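Local coordinates for protein hemolysin (Xylella fastidiosa, PDB 2OAI) that carries a C-terminal CorC_HlyC transporter-associated domain that binds calcium between two subunits, within a probable membrane protein that may also bind flavin adenine dinucleotide, at residues 20-25 with 29-34; 52-57 with 75-80. One frame throughout, in Å; residues are numbered along the deposited sequence. Where two conformers were deposited one is given.

Contact 1 (20-25 with 29-34); sequences FLIDGT and EELREV. With EDO (1,2-ethanediol), chain E.
Ile22 and Leu31 form the apolar heart of this contact, where strand 20-22 receives the neighbouring helix 28-35. Their side chains run at a slant to each other and meet methyl to methyl, Ile22 CD1 lying 3.8 Å from Leu31 CD1. The isoleucine is extended at its outer bond (chi2 -174°), which carries the delta methyl out from the strand toward the helix. Leu31 answers by a different route: with CG opposite the backbone N (chi1 -177°), its branch leans across to the strand although CB does not face it. Leu50 touches both residues from helix 50-58, making the pair part of a shared core. Two residues earlier, on the same side of the strand, the Phe20 ring approaches the helix backbone rather than a side chain, with CE2 4.1 Å from Val34 O in an oblique approach; Met12 of the adjacent strand touches both Phe20 and Val34.

The side-chain hydrogen bonds within the two segments lie in the turn after the strand. Asp23 OD1 accepts from Thr25 N at 2.9 Å through its anti lone pair, an almost straight bond (167°) that defines an Asx turn. The hydroxyl Thr25 OG1 donates to the same oxygen, Asp23 OD1, at 2.7 Å, but from above the carboxylate plane. A 1,2-ethanediol, probably left from crystallisation, adds a third donor through its O1, 2.6 Å from Asp23 OD1, and is also hydrogen-bonded to Ile85 O.

Strand, Asx turn and helix thus follow one another in the transporter-associated domain, the helix laid over its five-stranded antiparallel sheet. No hydrogen bond joins strand to helix, so the interface of 123 Å² rests on apolar and van der Waals contact, while the carboxylate fixes the turn through which the chain leaves the sheet.

Contact 2 (52-57 with 75-80); sequences GMCISY and IEIVDL. With CA (calcium ion), chain C; CA (calcium ion), chain B; CA (calcium ion), chain D.
Met53 and Cys54, side by side on helix 50-58, meet Ile75 and Ile77 in a buried, wholly apolar first shell. The selenomethionine modelled at Met53 bends at its last torsion (chi3 73°), turning its methyl end toward the sheet, where it crosses the Ile75 side chain at about a right angle. CE of Met53 lies 3.5 Å from Ile75 CD1; as Ile75 was deposited in two conformers, the tightness of this approach is doubtful. Cys54 serves both isoleucines with its sulfur: SG is 3.9 Å from Ile77 CD1 and 4.3 Å from the gamma methyl CG2 of Ile75.

Farther along, the chain leaves the sheet and supplies metal ligands. The Asp79 carboxylate is split between sites: OD1 binds one calcium ion at 2.4 Å, a distance matched by the carbonyl Leu80 O on the same ion, whose shell also includes three waters and Asp81. Asp79 OD2 binds at a second site, modelled as two calcium positions under 1 Å apart, too close to be occupied at once. Asp81 and Asp86 share in this cluster, as do Asp79, Asp81 and Asp86 of the second subunit, so the metals lie between the two copies.

Phe68 and Trp70 of the adjoining strand 67-70 line the core beside Ile75, and Ile85 of strand 84-85 touches both Cys54 and Ile77. Helix 50-58 is thus packed against the end of strand 73-76 and the loop that leads from it to the calcium-binding hairpin.

From the N terminus the chain runs through strand 12-14 into strand 20-22, and contact 1 closes a short loop by bringing helix 28-35 back onto that strand. Contact 2 opens only after this closure; its longer loop starts from helix 50-58, passes through strand 67-70, outermost in the sheet of this chain, and ends at strand 73-76. The two loops are therefore in series, neither nesting nor crossing, yet both helices reach the same antiparallel sheet. Space joins what sequence separates: Leu31 CD2 lies 4.1 Å from Met53 CE between the helices, and Leu21 CD2 lies 4.0 Å from Val78 CG2 between the strand 20-22 and the metal-binding loop.

Contact 1 (20-25 with 29-34)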
loop_
_atom_site.group_PDB
_atom_site.type_symbol
_atom_site.label_atom_id
_atom_site.label_comp_id
_atom_site.label_asym_id
_atom_site.label_seq_id
_atom_site.Cartn_x
_atom_site.Cartn_y
_atom_site.Cartn_z
ATOM N N PHE A 20 -3.370 -9.466 2.359
ATOM C CA PHE A 20 -2.278 -9.150 3.269
ATOM C C PHE A 20 -1.496 -8.002 2.709
ATOM O O PHE A 20 -1.188 -7.974 1.507
ATOM C CB PHE A 20 -1.303 -10.332 3.391
ATOM C CG PHE A 20 -1.900 -11.588 4.016
ATOM C CD1 PHE A 20 -2.613 -11.529 5.204
ATOM C CD2 PHE A 20 -1.690 -12.826 3.428
ATOM C CE1 PHE A 20 -3.140 -12.703 5.778
ATOM C CE2 PHE A 20 -2.201 -14.008 4.000
ATOM C CZ PHE A 20 -2.928 -13.946 5.160
ATOM N N LEU A 21 -1.109 -7.093 3.579
ATOM C CA LEU A 21 -0.130 -6.073 3.238
ATOM C C LEU A 21 1.190 -6.452 3.921
ATOM O O LEU A 21 1.248 -6.639 5.161
ATOM C CB LEU A 21 -0.619 -4.703 3.695
ATOM C CG LEU A 21 -1.753 -4.150 2.801
ATOM C CD1 LEU A 21 -2.520 -2.989 3.502
ATOM C CD2 LEU A 21 -1.124 -3.627 1.477
ATOM N N ILE A 22 2.245 -6.582 3.104
ATOM C CA ILE A 22 3.491 -7.218 3.565
ATOM C C ILE A 22 4.721 -6.356 3.245
ATOM O O ILE A 22 4.832 -5.796 2.160
ATOM C CB ILE A 22 3.668 -8.611 2.951
ATOM C CG1 ILE A 22 2.411 -9.479 3.225
ATOM C CG2 ILE A 22 4.959 -9.284 3.523
ATOM C CD1 ILE A 22 2.545 -10.946 2.771
ATOM N N ASP A 23 5.620 -6.236 4.215
ATOM C CA ASP A 23 6.870 -5.464 4.047
ATOM C C ASP A 23 7.766 -6.183 3.018
ATOM O O ASP A 23 7.826 -7.429 2.998
ATOM C CB ASP A 23 7.582 -5.380 5.406
ATOM C CG ASP A 23 8.689 -4.373 5.402
ATOM O OD1 ASP A 23 9.752 -4.661 4.822
ATOM O OD2 ASP A 23 8.502 -3.280 5.974
ATOM N N GLY A 24 8.421 -5.428 2.127
ATOM C CA GLY A 24 9.335 -6.054 1.160
ATOM C C GLY A 24 10.447 -6.886 1.778
ATOM O O GLY A 24 10.995 -7.768 1.121
ATOM N N THR A 25 10.812 -6.621 3.035
ATOM C CA THR A 25 11.903 -7.384 3.661
ATOM C C THR A 25 11.506 -8.766 4.202
ATOM O O THR A 25 12.363 -9.500 4.734
ATOM C CB THR A 25 12.560 -6.596 4.811
ATOM O OG1 THR A 25 11.589 -6.400 5.844
ATOM C CG2 THR A 25 13.090 -5.270 4.307
ATOM N N GLU A 29 11.144 -17.629 2.965
ATOM C CA GLU A 29 10.823 -18.808 3.771
ATOM C C GLU A 29 9.593 -18.537 4.607
ATOM O O GLU A 29 8.697 -19.379 4.714
ATOM C CB GLU A 29 11.952 -19.148 4.727
ATOM C CG GLU A 29 13.208 -19.603 4.082
ATOM C CD GLU A 29 14.113 -20.285 5.088
ATOM O OE1 GLU A 29 14.790 -19.564 5.861
ATOM O OE2 GLU A 29 14.131 -21.539 5.117
ATOM N N GLU A 30 9.572 -17.353 5.209
ATOM C CA GLU A 30 8.477 -16.963 6.072
ATOM C C GLU A 30 7.229 -16.680 5.244
ATOM O O GLU A 30 6.124 -17.000 5.656
ATOM C CB GLU A 30 8.865 -15.737 6.910
ATOM C CG GLU A 30 9.114 -16.036 8.389
ATOM C CD GLU A 30 7.816 -16.348 9.147
ATOM O OE1 GLU A 30 6.715 -16.059 8.620
ATOM O OE2 GLU A 30 7.893 -16.880 10.274
ATOM N N LEU A 31 7.413 -16.083 4.073
ATOM C CA LEU A 31 6.307 -15.855 3.151
ATOM C C LEU A 31 5.649 -17.192 2.756
ATOM O O LEU A 31 4.416 -17.307 2.750
ATOM C CB LEU A 31 6.795 -15.099 1.913
ATOM C CG LEU A 31 5.729 -14.719 0.875
ATOM C CD1 LEU A 31 4.662 -13.755 1.420
ATOM C CD2 LEU A 31 6.380 -14.147 -0.402
ATOM N N ARG A 32 6.464 -18.211 2.467
ATOM C CA ARG A 32 5.926 -19.502 2.068
ATOM C C ARG A 32 5.034 -20.046 3.164
ATOM O O ARG A 32 3.994 -20.641 2.877
ATOM C CB ARG A 32 7.031 -20.532 1.789
ATOM C CG ARG A 32 7.748 -20.270 0.487
ATOM C CD ARG A 32 8.612 -21.488 0.020
ATOM N NE ARG A 32 9.517 -21.051 -1.049
ATOM C CZ ARG A 32 9.174 -20.906 -2.336
ATOM N NH1 ARG A 32 10.079 -20.474 -3.210
ATOM N NH2 ARG A 32 7.940 -21.202 -2.758
ATOM N N GLU A 33 5.473 -19.874 4.405
ATOM C CA GLU A 33 4.741 -20.424 5.548
ATOM C C GLU A 33 3.402 -19.716 5.697
ATOM O O GLU A 33 2.372 -20.372 5.860
ATOM C CB GLU A 33 5.533 -20.302 6.851
ATOM C CG GLU A 33 6.852 -21.042 6.864
ATOM C CD GLU A 33 7.584 -20.948 8.221
ATOM O OE1 GLU A 33 8.108 -19.848 8.574
ATOM O OE2 GLU A 33 7.644 -21.987 8.914
ATOM N N VAL A 34 3.397 -18.388 5.601
ATOM C CA VAL A 34 2.170 -17.600 5.838
ATOM C C VAL A 34 1.138 -17.636 4.701
ATOM O O VAL A 34 -0.039 -17.323 4.905
ATOM C CB VAL A 34 2.479 -16.132 6.221
ATOM C CG1 VAL A 34 3.537 -16.090 7.321
ATOM C CG2 VAL A 34 2.909 -15.327 4.995
HETATM C C1 EDO E . 10.906 -2.409 2.747
HETATM O O1 EDO E . 10.578 -2.323 4.115
HETATM C C2 EDO E . 11.282 -3.781 2.239
HETATM O O2 EDO E . 11.913 -3.666 0.964
#

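Contact 2 (52-57 with 75-80)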
loop_
_atom_site.group_PDB
_atom_site.type_symbol
_atom_site.label_atom_id
_atom_site.label_comp_id
_atom_site.label_asym_id
_atom_site.label_seq_id
_atom_site.Cartn_x
_atom_site.Cartn_y
_atom_site.Cartn_z
ATOM N N GLY A 52 13.174 -8.810 -3.029
ATOM C CA GLY A 52 14.167 -9.467 -3.890
ATOM C C GLY A 52 13.491 -10.284 -4.985
ATOM O O GLY A 52 13.925 -10.248 -6.147
HETATM N N MSE A 53 12.418 -10.985 -4.618
HETATM C CA MSE A 53 11.693 -11.790 -5.571
HETATM C C MSE A 53 11.044 -10.910 -6.638
HETATM O O MSE A 53 11.039 -11.266 -7.821
HETATM C CB MSE A 53 10.630 -12.635 -4.888
HETATM C CG MSE A 53 9.859 -13.412 -5.901
HETATM SE SE MSE A 53 8.791 -14.844 -5.143
HETATM C CE MSE A 53 7.483 -13.882 -4.383
ATOM N N CYS A 54 10.499 -9.770 -6.211
ATOM C CA CYS A 54 9.955 -8.805 -7.161
ATOM C C CYS A 54 10.991 -8.309 -8.168
ATOM O O CYS A 54 10.712 -8.269 -9.367
ATOM C CB CYS A 54 9.336 -7.618 -6.440
ATOM S SG CYS A 54 7.884 -8.092 -5.478
ATOM N N ILE A 55 12.170 -7.913 -7.682
ATOM C CA ILE A 55 13.204 -7.353 -8.569
ATOM C C ILE A 55 13.630 -8.441 -9.560
ATOM O O ILE A 55 13.832 -8.175 -10.752
ATOM C CB ILE A 55 14.437 -6.803 -7.754
ATOM C CG1 ILE A 55 14.031 -5.592 -6.894
ATOM C CG2 ILE A 55 15.640 -6.521 -8.684
ATOM C CD1 ILE A 55 13.678 -4.297 -7.661
ATOM N N SER A 56 13.739 -9.670 -9.063
ATOM C CA SER A 56 14.117 -10.803 -9.882
ATOM C C SER A 56 13.093 -11.015 -11.009
ATOM O O SER A 56 13.472 -11.212 -12.162
ATOM C CB SER A 56 14.247 -12.049 -9.004
ATOM O OG SER A 56 14.659 -13.162 -9.759
ATOM N N TYR A 57 11.810 -10.929 -10.668
ATOM C CA TYR A 57 10.748 -11.138 -11.644
ATOM C C TYR A 57 10.709 -10.045 -12.709
ATOM O O TYR A 57 10.678 -10.362 -13.894
ATOM C CB TYR A 57 9.381 -11.260 -10.973
ATOM C CG TYR A 57 8.257 -11.397 -11.985
ATOM C CD1 TYR A 57 7.918 -12.644 -12.514
ATOM C CD2 TYR A 57 7.546 -10.270 -12.428
ATOM C CE1 TYR A 57 6.902 -12.772 -13.452
ATOM C CE2 TYR A 57 6.531 -10.390 -13.368
ATOM C CZ TYR A 57 6.215 -11.641 -13.868
ATOM O OH TYR A 57 5.194 -11.767 -14.790
ATOM N N ILE A 75 0.747 -10.781 -6.329
ATOM C CA ILE A 75 1.623 -9.897 -5.564
ATOM C C ILE A 75 1.727 -8.554 -6.274
ATOM O O ILE A 75 2.258 -8.479 -7.382
ATOM C CB ILE A 75 3.042 -10.504 -5.428
ATOM C CG1 ILE A 75 2.961 -11.919 -4.843
ATOM C CG2 ILE A 75 3.946 -9.596 -4.565
ATOM C CD1 ILE A 75 4.275 -12.670 -4.899
ATOM N N GLU A 76 1.232 -7.510 -5.625
ATOM C CA GLU A 76 1.122 -6.193 -6.250
ATOM C C GLU A 76 1.984 -5.195 -5.485
ATOM O O GLU A 76 1.974 -5.186 -4.257
ATOM C CB GLU A 76 -0.350 -5.748 -6.275
ATOM C CG GLU A 76 -0.495 -4.315 -6.837
ATOM C CD GLU A 76 -1.956 -3.843 -6.904
ATOM O OE1 GLU A 76 -2.890 -4.634 -6.558
ATOM O OE2 GLU A 76 -2.150 -2.671 -7.293
ATOM N N ILE A 77 2.754 -4.376 -6.202
ATOM C CA ILE A 77 3.593 -3.379 -5.558
ATOM C C ILE A 77 2.665 -2.270 -5.090
ATOM O O ILE A 77 1.938 -1.715 -5.897
ATOM C CB ILE A 77 4.593 -2.761 -6.587
ATOM C CG1 ILE A 77 5.404 -3.887 -7.268
ATOM C CG2 ILE A 77 5.457 -1.642 -5.915
ATOM C CD1 ILE A 77 6.105 -4.741 -6.349
ATOM N N VAL A 78 2.679 -1.928 -3.803
ATOM C CA VAL A 78 1.788 -0.820 -3.391
ATOM C C VAL A 78 2.500 0.402 -2.821
ATOM O O VAL A 78 1.905 1.477 -2.770
ATOM C CB VAL A 78 0.616 -1.249 -2.485
ATOM C CG1 VAL A 78 -0.340 -2.244 -3.208
ATOM C CG2 VAL A 78 1.126 -1.749 -1.204
ATOM N N ASP A 79 3.777 0.252 -2.446
ATOM C CA ASP A 79 4.588 1.410 -2.060
ATOM C C ASP A 79 6.041 1.224 -2.334
ATOM O O ASP A 79 6.583 0.181 -2.001
ATOM C CB ASP A 79 4.448 1.741 -0.573
ATOM C CG ASP A 79 5.243 2.983 -0.184
ATOM O OD1 ASP A 79 4.979 4.062 -0.746
ATOM O OD2 ASP A 79 6.140 2.887 0.657
ATOM N N LEU A 80 6.649 2.268 -2.917
ATOM C CA LEU A 80 8.111 2.363 -3.046
ATOM C C LEU A 80 8.598 3.462 -2.114
ATOM O O LEU A 80 7.879 4.459 -1.879
ATOM C CB LEU A 80 8.478 2.737 -4.487
ATOM C CG LEU A 80 8.069 1.763 -5.605
ATOM C CD1 LEU A 80 8.426 2.362 -6.963
ATOM C CD2 LEU A 80 8.772 0.422 -5.423
HETATM CA CA CA C . 6.647 5.681 -0.224
HETATM CA CA CA B . 7.175 3.445 2.307
HETATM CA CA CA D . 6.810 3.519 3.147
HETATM O O HOH W 1 6.841 6.929 -2.433
HETATM O O HOH W 2 7.686 7.760 0.637
HETATM O O HOH W 3 4.706 7.163 -0.332
#